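Local coordinates for protein N-acetylglucosamine-6-phosphate deacetylase (PDB 6FV4) that probably hydrolyses the acetamido group of N-acetylglucosamine-6-phosphate, releasing glucosamine-6-phosphate and acetate, with the help of divalent metal ions, at residues D87-A92 with S121-Q126; R165-G170 with A191-A196; N228-I233 with P238-A243; L330-C335 with S344-Q349. The protein carries 1 engineered substitution. One frame throughout, in Å; residues are numbered along the deposited sequence.

Interaction 1 (D87-A92 with S121-Q126); sequences DETARA and SGLARQ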
# COMPACT_ATOMS: atom_id res chain seq x y z
N ASP B 87 -0.40 11.32 40.83
CA ASP B 87 -1.21 10.14 41.09
C ASP B 87 -1.76 9.55 39.79
O ASP B 87 -1.73 8.33 39.59
CB ASP B 87 -2.33 10.51 42.06
CG ASP B 87 -3.41 9.45 42.16
OD1 ASP B 87 -3.08 8.24 42.22
OD2 ASP B 87 -4.60 9.83 42.17
N GLU B 88 -2.26 10.40 38.89
CA GLU B 88 -2.79 9.88 37.64
C GLU B 88 -1.67 9.35 36.75
O GLU B 88 -1.81 8.29 36.14
CB GLU B 88 -3.60 10.95 36.92
CG GLU B 88 -4.77 11.43 37.76
CD GLU B 88 -6.09 11.38 37.05
OE1 GLU B 88 -6.24 10.63 36.06
OE2 GLU B 88 -7.02 12.10 37.50
N THR B 89 -0.55 10.07 36.68
CA THR B 89 0.56 9.59 35.86
C THR B 89 1.12 8.29 36.42
O THR B 89 1.45 7.37 35.65
CB THR B 89 1.64 10.66 35.77
OG1 THR B 89 1.09 11.80 35.11
CG2 THR B 89 2.85 10.15 34.95
N ALA B 90 1.22 8.18 37.74
CA ALA B 90 1.77 6.97 38.34
C ALA B 90 0.91 5.75 38.02
O ALA B 90 1.43 4.66 37.75
CB ALA B 90 1.92 7.13 39.85
N ARG B 91 -0.42 5.92 38.03
CA ARG B 91 -1.32 4.80 37.74
C ARG B 91 -1.24 4.37 36.28
O ARG B 91 -1.29 3.17 35.97
CB ARG B 91 -2.76 5.18 38.11
CG ARG B 91 -3.07 5.13 39.59
CD ARG B 91 -4.56 4.94 39.86
NE ARG B 91 -5.37 6.07 39.41
CZ ARG B 91 -5.63 7.16 40.14
NH1 ARG B 91 -5.15 7.26 41.37
NH2 ARG B 91 -6.38 8.14 39.64
N ALA B 92 -1.17 5.34 35.37
CA ALA B 92 -1.05 5.00 33.95
C ALA B 92 0.27 4.32 33.68
O ALA B 92 0.32 3.28 33.00
CB ALA B 92 -1.18 6.26 33.09
N SER B 121 3.48 21.90 31.63
CA SER B 121 4.34 22.15 32.79
C SER B 121 4.33 20.97 33.76
O SER B 121 5.39 20.52 34.21
CB SER B 121 3.90 23.42 33.53
OG SER B 121 4.25 24.58 32.81
N GLY B 122 3.14 20.46 34.09
CA GLY B 122 3.06 19.34 35.01
C GLY B 122 3.63 18.04 34.47
O GLY B 122 4.24 17.25 35.21
N LEU B 123 3.42 17.76 33.18
CA LEU B 123 3.98 16.52 32.64
C LEU B 123 5.50 16.62 32.49
O LEU B 123 6.20 15.61 32.64
CB LEU B 123 3.33 16.17 31.28
CG LEU B 123 1.95 15.52 31.24
CD1 LEU B 123 1.59 15.09 29.80
CD2 LEU B 123 1.87 14.32 32.17
N ALA B 124 6.02 17.82 32.21
CA ALA B 124 7.47 17.98 32.10
C ALA B 124 8.17 17.58 33.40
O ALA B 124 9.28 17.04 33.38
CB ALA B 124 7.82 19.42 31.73
N ARG B 125 7.53 17.83 34.54
CA ARG B 125 8.11 17.42 35.82
C ARG B 125 8.16 15.90 35.93
O ARG B 125 9.11 15.33 36.48
CB ARG B 125 7.31 18.04 36.97
CG ARG B 125 7.80 17.62 38.34
CD ARG B 125 7.03 18.35 39.46
NE ARG B 125 7.11 17.55 40.68
CZ ARG B 125 6.19 16.66 41.04
NH1 ARG B 125 5.12 16.48 40.28
NH2 ARG B 125 6.34 15.95 42.16
N GLN B 126 7.15 15.21 35.41
CA GLN B 126 7.20 13.75 35.43
C GLN B 126 8.16 13.18 34.39
O GLN B 126 8.71 12.10 34.61
CB GLN B 126 5.80 13.19 35.27
CG GLN B 126 5.02 13.26 36.59
CD GLN B 126 3.58 13.58 36.38
OE1 GLN B 126 3.09 13.53 35.26
NE2 GLN B 126 2.88 13.91 37.46

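Interaction 2 (R165-G170 with A191-A196); sequences RVLDAG and AQLVNA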
# COMPACT_ATOMS: atom_id res chain seq x y z
N ARG B 165 5.68 29.51 23.48
CA ARG B 165 5.32 29.51 24.90
C ARG B 165 5.12 28.09 25.42
O ARG B 165 5.54 27.77 26.53
CB ARG B 165 4.06 30.33 25.11
CG ARG B 165 4.26 31.82 24.89
CD ARG B 165 3.06 32.58 25.38
NE ARG B 165 1.86 32.31 24.60
CZ ARG B 165 1.47 33.03 23.55
NH1 ARG B 165 2.21 34.06 23.16
NH2 ARG B 165 0.37 32.72 22.89
N VAL B 166 4.47 27.23 24.62
CA VAL B 166 4.24 25.86 25.04
C VAL B 166 5.55 25.08 25.08
O VAL B 166 5.81 24.32 26.02
CB VAL B 166 3.20 25.18 24.13
CG1 VAL B 166 3.16 23.68 24.39
CG2 VAL B 166 1.84 25.80 24.37
N LEU B 167 6.40 25.26 24.06
CA LEU B 167 7.70 24.59 24.06
C LEU B 167 8.58 25.09 25.20
O LEU B 167 9.33 24.31 25.81
CB LEU B 167 8.40 24.78 22.72
CG LEU B 167 7.80 24.08 21.49
CD1 LEU B 167 8.75 24.16 20.32
CD2 LEU B 167 7.45 22.65 21.79
N ASP B 168 8.53 26.40 25.50
CA ASP B 168 9.28 26.91 26.64
C ASP B 168 8.82 26.23 27.92
O ASP B 168 9.64 25.76 28.72
CB ASP B 168 9.11 28.42 26.75
CG ASP B 168 9.86 29.17 25.66
OD1 ASP B 168 10.66 28.53 24.93
OD2 ASP B 168 9.63 30.39 25.52
N ALA B 169 7.50 26.12 28.12
CA ALA B 169 6.97 25.50 29.33
C ALA B 169 7.46 24.07 29.52
O ALA B 169 7.57 23.59 30.65
CB ALA B 169 5.44 25.55 29.30
N GLY B 170 7.76 23.36 28.43
CA GLY B 170 8.21 21.98 28.56
C GLY B 170 9.69 21.78 28.84
O GLY B 170 10.08 20.67 29.22
N ALA B 191 8.05 23.85 10.42
CA ALA B 191 9.44 24.30 10.39
C ALA B 191 9.89 24.75 11.78
O ALA B 191 11.02 24.49 12.19
CB ALA B 191 9.62 25.42 9.38
N GLN B 192 8.99 25.41 12.51
CA GLN B 192 9.31 25.88 13.86
C GLN B 192 9.57 24.72 14.80
O GLN B 192 10.52 24.75 15.60
CB GLN B 192 8.16 26.75 14.38
CG GLN B 192 8.51 27.66 15.55
CD GLN B 192 7.27 28.26 16.18
OE1 GLN B 192 6.17 28.17 15.63
NE2 GLN B 192 7.44 28.87 17.35
N LEU B 193 8.75 23.66 14.71
CA LEU B 193 8.91 22.51 15.58
C LEU B 193 10.22 21.79 15.33
O LEU B 193 10.93 21.43 16.27
CB LEU B 193 7.72 21.56 15.41
CG LEU B 193 6.45 22.22 15.92
CD1 LEU B 193 5.22 21.56 15.30
CD2 LEU B 193 6.39 22.17 17.45
N VAL B 194 10.57 21.57 14.05
CA VAL B 194 11.79 20.83 13.72
C VAL B 194 13.02 21.60 14.18
O VAL B 194 13.98 21.02 14.69
CB VAL B 194 11.84 20.52 12.22
CG1 VAL B 194 13.23 20.06 11.81
CG2 VAL B 194 10.80 19.49 11.88
N ASN B 195 13.00 22.92 14.02
CA ASN B 195 14.14 23.73 14.45
C ASN B 195 14.32 23.68 15.96
O ASN B 195 15.45 23.76 16.44
CB ASN B 195 13.97 25.18 13.98
CG ASN B 195 14.12 25.32 12.48
OD1 ASN B 195 14.74 24.49 11.82
ND2 ASN B 195 13.56 26.40 11.93
N ALA B 196 13.24 23.49 16.71
CA ALA B 196 13.30 23.32 18.15
C ALA B 196 13.60 21.88 18.57
O ALA B 196 13.58 21.59 19.77
CB ALA B 196 11.98 23.77 18.78

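Interaction 3 (N228-I233 with P238-A243); sequences NAMRPI and PGPAVA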
# COMPACT_ATOMS: atom_id res chain seq x y z
N ASN B 228 -6.90 6.62 10.95
CA ASN B 228 -7.84 7.13 11.95
C ASN B 228 -7.79 8.65 11.97
O ASN B 228 -6.72 9.25 11.92
CB ASN B 228 -7.53 6.59 13.34
CG ASN B 228 -7.64 5.09 13.41
OD1 ASN B 228 -6.68 4.40 13.77
ND2 ASN B 228 -8.81 4.58 13.05
N ALA B 229 -8.98 9.27 12.02
CA ALA B 229 -9.11 10.73 12.08
C ALA B 229 -8.42 11.40 10.89
O ALA B 229 -7.76 12.42 11.02
CB ALA B 229 -8.58 11.29 13.40
N MET B 230 -8.60 10.82 9.72
CA MET B 230 -7.83 11.21 8.56
C MET B 230 -8.69 10.99 7.32
O MET B 230 -9.49 10.05 7.28
CB MET B 230 -6.54 10.38 8.52
CG MET B 230 -5.66 10.54 7.31
SD MET B 230 -4.19 9.52 7.58
CE MET B 230 -3.40 10.42 8.92
N ARG B 231 -8.54 11.87 6.34
CA ARG B 231 -9.25 11.70 5.08
C ARG B 231 -8.88 10.36 4.44
O ARG B 231 -7.71 9.96 4.48
CB ARG B 231 -8.90 12.86 4.14
CG ARG B 231 -9.45 12.75 2.75
CD ARG B 231 -8.86 13.83 1.86
NE ARG B 231 -9.36 15.15 2.21
CZ ARG B 231 -9.94 15.98 1.36
NH1 ARG B 231 -10.11 15.63 0.09
NH2 ARG B 231 -10.36 17.17 1.78
N PRO B 232 -9.84 9.63 3.88
CA PRO B 232 -9.52 8.32 3.30
C PRO B 232 -8.79 8.44 1.96
O PRO B 232 -8.68 9.51 1.37
CB PRO B 232 -10.90 7.68 3.11
CG PRO B 232 -11.81 8.84 2.92
CD PRO B 232 -11.29 9.88 3.87
N ILE B 233 -8.32 7.28 1.49
CA ILE B 233 -7.73 7.16 0.16
C ILE B 233 -8.83 7.14 -0.89
O ILE B 233 -9.75 6.31 -0.82
CB ILE B 233 -6.86 5.90 0.05
CG1 ILE B 233 -5.72 5.92 1.08
CG2 ILE B 233 -6.27 5.77 -1.37
CD1 ILE B 233 -5.03 4.55 1.23
N PRO B 238 -5.65 11.02 -3.40
CA PRO B 238 -5.16 9.97 -2.49
C PRO B 238 -5.21 10.34 -1.01
O PRO B 238 -5.25 9.44 -0.16
CB PRO B 238 -3.70 9.77 -2.95
CG PRO B 238 -3.60 10.37 -4.30
CD PRO B 238 -4.60 11.50 -4.31
N GLY B 239 -5.18 11.62 -0.67
CA GLY B 239 -5.25 11.99 0.73
C GLY B 239 -3.93 11.78 1.44
O GLY B 239 -2.93 11.35 0.84
N PRO B 240 -3.91 12.04 2.75
CA PRO B 240 -2.62 12.09 3.46
C PRO B 240 -1.98 10.73 3.65
O PRO B 240 -0.75 10.65 3.64
CB PRO B 240 -2.98 12.74 4.81
CG PRO B 240 -4.42 13.24 4.66
CD PRO B 240 -5.04 12.32 3.65
N ALA B 241 -2.76 9.65 3.81
CA ALA B 241 -2.18 8.34 4.07
C ALA B 241 -1.19 7.93 2.99
O ALA B 241 -0.18 7.27 3.29
CB ALA B 241 -3.28 7.27 4.19
N VAL B 242 -1.43 8.34 1.74
CA VAL B 242 -0.57 7.91 0.65
C VAL B 242 0.70 8.75 0.60
O VAL B 242 1.80 8.20 0.41
CB VAL B 242 -1.34 7.93 -0.69
CG1 VAL B 242 -0.40 7.76 -1.88
CG2 VAL B 242 -2.38 6.81 -0.68
N ALA B 243 0.58 10.07 0.79
CA ALA B 243 1.77 10.92 0.96
C ALA B 243 2.64 10.41 2.09
O ALA B 243 3.87 10.36 1.97
CB ALA B 243 1.37 12.38 1.20
O HOH W 1 -5.57 9.14 2.81

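Interaction 4 (L330-C335 with S344-Q349); sequences LAVAHC and SLAVRQ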
# COMPACT_ATOMS: atom_id res chain seq x y z
N LEU B 330 -1.07 -9.04 18.44
CA LEU B 330 -1.89 -8.94 17.23
C LEU B 330 -1.03 -8.65 16.00
O LEU B 330 -1.30 -9.18 14.91
CB LEU B 330 -2.96 -7.86 17.41
CG LEU B 330 -4.15 -8.27 18.28
CD1 LEU B 330 -5.11 -7.12 18.57
CD2 LEU B 330 -4.89 -9.47 17.60
N ALA B 331 0.01 -7.84 16.14
CA ALA B 331 0.94 -7.61 15.04
C ALA B 331 1.57 -8.92 14.57
O ALA B 331 1.67 -9.18 13.37
CB ALA B 331 2.02 -6.61 15.47
N VAL B 332 2.01 -9.77 15.51
CA VAL B 332 2.64 -11.04 15.15
C VAL B 332 1.61 -11.96 14.48
O VAL B 332 1.93 -12.71 13.55
CB VAL B 332 3.25 -11.71 16.39
CG1 VAL B 332 3.79 -13.10 16.04
CG2 VAL B 332 4.37 -10.85 17.01
N ALA B 333 0.36 -11.90 14.94
CA ALA B 333 -0.66 -12.81 14.44
C ALA B 333 -1.12 -12.41 13.04
O ALA B 333 -1.42 -13.28 12.20
CB ALA B 333 -1.84 -12.84 15.40
N HIS B 334 -1.18 -11.11 12.76
CA HIS B 334 -1.81 -10.63 11.55
C HIS B 334 -0.85 -10.11 10.50
O HIS B 334 -1.31 -9.63 9.46
CB HIS B 334 -2.84 -9.54 11.89
CG HIS B 334 -4.01 -10.05 12.66
ND1 HIS B 334 -4.87 -11.01 12.17
CD2 HIS B 334 -4.47 -9.73 13.89
CE1 HIS B 334 -5.81 -11.26 13.06
NE2 HIS B 334 -5.59 -10.49 14.12
N CYS B 335 0.46 -10.18 10.71
CA CYS B 335 1.33 -9.65 9.67
C CYS B 335 1.51 -10.61 8.50
O CYS B 335 2.04 -10.21 7.47
CB CYS B 335 2.70 -9.26 10.24
SG CYS B 335 3.68 -10.65 10.82
N SER B 344 10.33 -10.89 14.55
CA SER B 344 11.38 -9.95 14.20
C SER B 344 10.81 -8.65 13.66
O SER B 344 11.32 -7.56 13.97
CB SER B 344 12.33 -10.59 13.19
OG SER B 344 13.24 -11.44 13.86
N LEU B 345 9.74 -8.74 12.88
CA LEU B 345 9.08 -7.52 12.41
C LEU B 345 8.42 -6.79 13.58
O LEU B 345 8.57 -5.58 13.71
CB LEU B 345 8.06 -7.86 11.34
CG LEU B 345 7.23 -6.69 10.82
CD1 LEU B 345 8.12 -5.68 10.14
CD2 LEU B 345 6.13 -7.21 9.88
N ALA B 346 7.69 -7.52 14.43
CA ALA B 346 6.97 -6.90 15.52
C ALA B 346 7.92 -6.19 16.48
O ALA B 346 7.59 -5.12 17.01
CB ALA B 346 6.13 -7.95 16.25
N VAL B 347 9.12 -6.74 16.69
CA VAL B 347 10.08 -6.07 17.57
C VAL B 347 10.53 -4.75 16.96
O VAL B 347 10.68 -3.74 17.66
CB VAL B 347 11.27 -7.01 17.87
CG1 VAL B 347 12.45 -6.20 18.41
CG2 VAL B 347 10.86 -8.04 18.88
N ARG B 348 10.75 -4.72 15.65
CA ARG B 348 11.06 -3.44 14.99
C ARG B 348 9.91 -2.45 15.16
O ARG B 348 10.12 -1.28 15.48
CB ARG B 348 11.33 -3.68 13.51
CG ARG B 348 12.78 -4.03 13.19
CD ARG B 348 12.87 -4.76 11.86
NE ARG B 348 14.19 -4.64 11.24
CZ ARG B 348 15.21 -5.47 11.45
NH1 ARG B 348 15.07 -6.51 12.27
NH2 ARG B 348 16.37 -5.27 10.85
N GLN B 349 8.67 -2.91 14.95
CA GLN B 349 7.54 -1.98 14.96
C GLN B 349 7.17 -1.53 16.37
O GLN B 349 6.62 -0.43 16.53
CB GLN B 349 6.33 -2.63 14.31
CG GLN B 349 6.54 -2.89 12.83
CD GLN B 349 5.36 -3.58 12.21
OE1 GLN B 349 4.61 -4.27 12.92
NE2 GLN B 349 5.16 -3.39 10.90

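Interaction 1 (D87-A92 with S121-Q126)
L123 is the first residue of 121-126 to reach T89 on 87-92, and it does so with one methyl only: CD2 lies 3.9 Å from T89 OG1. Its bond from CA does not aim at the other helix, and the branched end brings the contact. The same side chain also rests on A106 and L108. Two residues further on, R125 sends its guanidinium to D86, the first residue of helix 86-98, in a salt bridge next to the contact. The chain of Q126 bends at chi2 (143°), which swings the amide across to the threonine, so that T89 OG1 donates to Q126 OE1 over 2.6 Å. The hydroxyl approaches from above the amide, 53° out of the carbonyl plane and with a C=O...donor angle of 112°, instead of along a lone pair. T89 carries OG1 beside its backbone N, a position from which the oxygen also bonds T85 O one turn earlier, so the single hydroxyl proton is probably shared between the two carbonyl oxygens. The methyl CG2 follows at 3.4 Å from Q126 OE1. At its nitrogen end, Q126 NE2 bonds D86 OD1, so both ends of this buried amide have partners and its rotation is fixed. The D86 carboxylate thereby meets both R125 and Q126, which ties the start of helix 86-98 to helix 113-129. Both helices belong to the outer layer of the barrel, with strand 104-109 between them in sequence; L123 lies against that strand, while T89 and A92 rest on F81.

Interaction 2 (R165-G170 with A191-A196)
L167 and A196 bring the two backbones nearest, with 8.2 Å between L167 CA and A196 CA; the helices run in the same general sense, and the final turn of helix 186-195 comes level with the middle of 165-170. A196 has just left the helix: its amide still bonds Q192 O at 3.2 Å and adds a weak bond to L193 O, a fork at the end of the helix. The side-chain contact is wholly apolar and rests on one leucine. L167 holds CG beside its backbone N (chi1 -69°) and extends from there (chi2 -170°), which carries its CD1 methyl toward helix 186-195. That methyl meets A196 CB at 3.6 Å, methyl against methyl, and L193 CD2 at 4.2 Å. A196 points its CB at the partner helix from the outer, exposed edge, whereas L193 starts off to one side and its branched end comes nearer. These are successive outer helices of the (beta/alpha)8 barrel of the amidohydrolase superfamily, and strand 174-179 runs between them in sequence. Both leucines rest on this strand, L167 on V174 and L193 on V177 and I179, so the contact forms a lid over the strand's outward face. L193 also leans on I163, one turn before L167. Nearby, the Q192 side chain touches I163 and donates from NE2 to P160 O, a polar tie to the start of helix 160-170. The other flank of that helix faces helix 113-129, where V166 packs on L116 and L117.

Interaction 3 (N228-I233 with P238-A243)
M230, extended as far as its sulfur and bent beyond it, slides past the ring of P240, the two side chains running in opposite directions, with M230 CG 4.0 Å from P240 CG. CG stands anti to the backbone N (chi1 174°), which carries the sulfur past the proline to the next residue, A241. The methyl of A241 is the central bump: it fits the hollow between M230 SD and I233 CG1, 4.2 Å from each. I233 crosses V242 at about a right angle, its CG1 3.9 Å from V242 CG2. R231 CB also meets P240, at CD. Where the chains converge, the side-chain-less G239, with its positive phi, turns its CA to P232 O. Beside it I233 CA directs its hydrogen to P238 O in a nearly straight CA-H...O contact (163°). A water bridges the two segments: it donates to R231 O and P238 O and accepts from A241 N at 3.0 Å, and thus satisfies an amide in the first turn of helix 240-246. I233 and V242 also meet I265 and A264 of the second subunit. This loop leads from barrel strand 222-223 into helix 240-246, with G239 at the N-cap position; it is a beta-to-alpha loop of the kind that lines the active site in (beta/alpha)8 amidohydrolases, and it begins at N228 and A229, predicted to bind substrate, close behind the metal ligand H225.

Interaction 4 (L330-C335 with S344-Q349)
V332 and A346 mark the closest backbone approach, their CA atoms 6.0 Å apart; the axes of helix 330-334 and helix 344-349 approach to 9.0 Å, with an angle of 140° between their directions. The small alanine is consistent with this closeness: V332 CG2, lying beside its own backbone N, presses on A346 CB at 3.5 Å, tighter than usual for two carbons. A331 CB approaches the same methyl from the preceding position, at 4.4 Å. Helices 324-334 and 339-357 are joined by a short turn, so the pair forms an obliquely antiparallel helical hairpin against the (beta/alpha)8 barrel; A331 and Q349 both touch L280 of strand 278-281. Toward the turn, C335 CB meets L345 CD2 at 4.0 Å. L345 has CG anti to the backbone N (chi1 176°), which extends the branch across the gap, and its flank packs on T270 and P275. At the other end the Q349 amide passes A331 CB, with OE1 4.3 Å away; the polar work of that amide is done elsewhere, OE1 bonding the hydroxyl of Y266 and NE2 making a weak bond to T270 OG1. Y266 itself lies against A331 and C335.

How the interactions relate
Along the chain the four contacts come one after another, each closing before the next opens. Interactions 1 and 2 adjoin, their centres 20 Å apart: helices 86-98, 113-129, 160-170 and 186-195 follow round the barrel, and A124 CB of the first contact lies 3.6 Å from G170 O of the second. Interaction 3 lies on the opposite side of the chain's centre from interaction 1, 33 Å between centres, where the loop after strand 222-223 joins the metal site to the subunit interface. Interaction 4, 23 Å from interaction 3, packs at strand 278-281. Two helix contacts thus adjoin on one side of the barrel, a third lies across from them, and a loop sits by the active site.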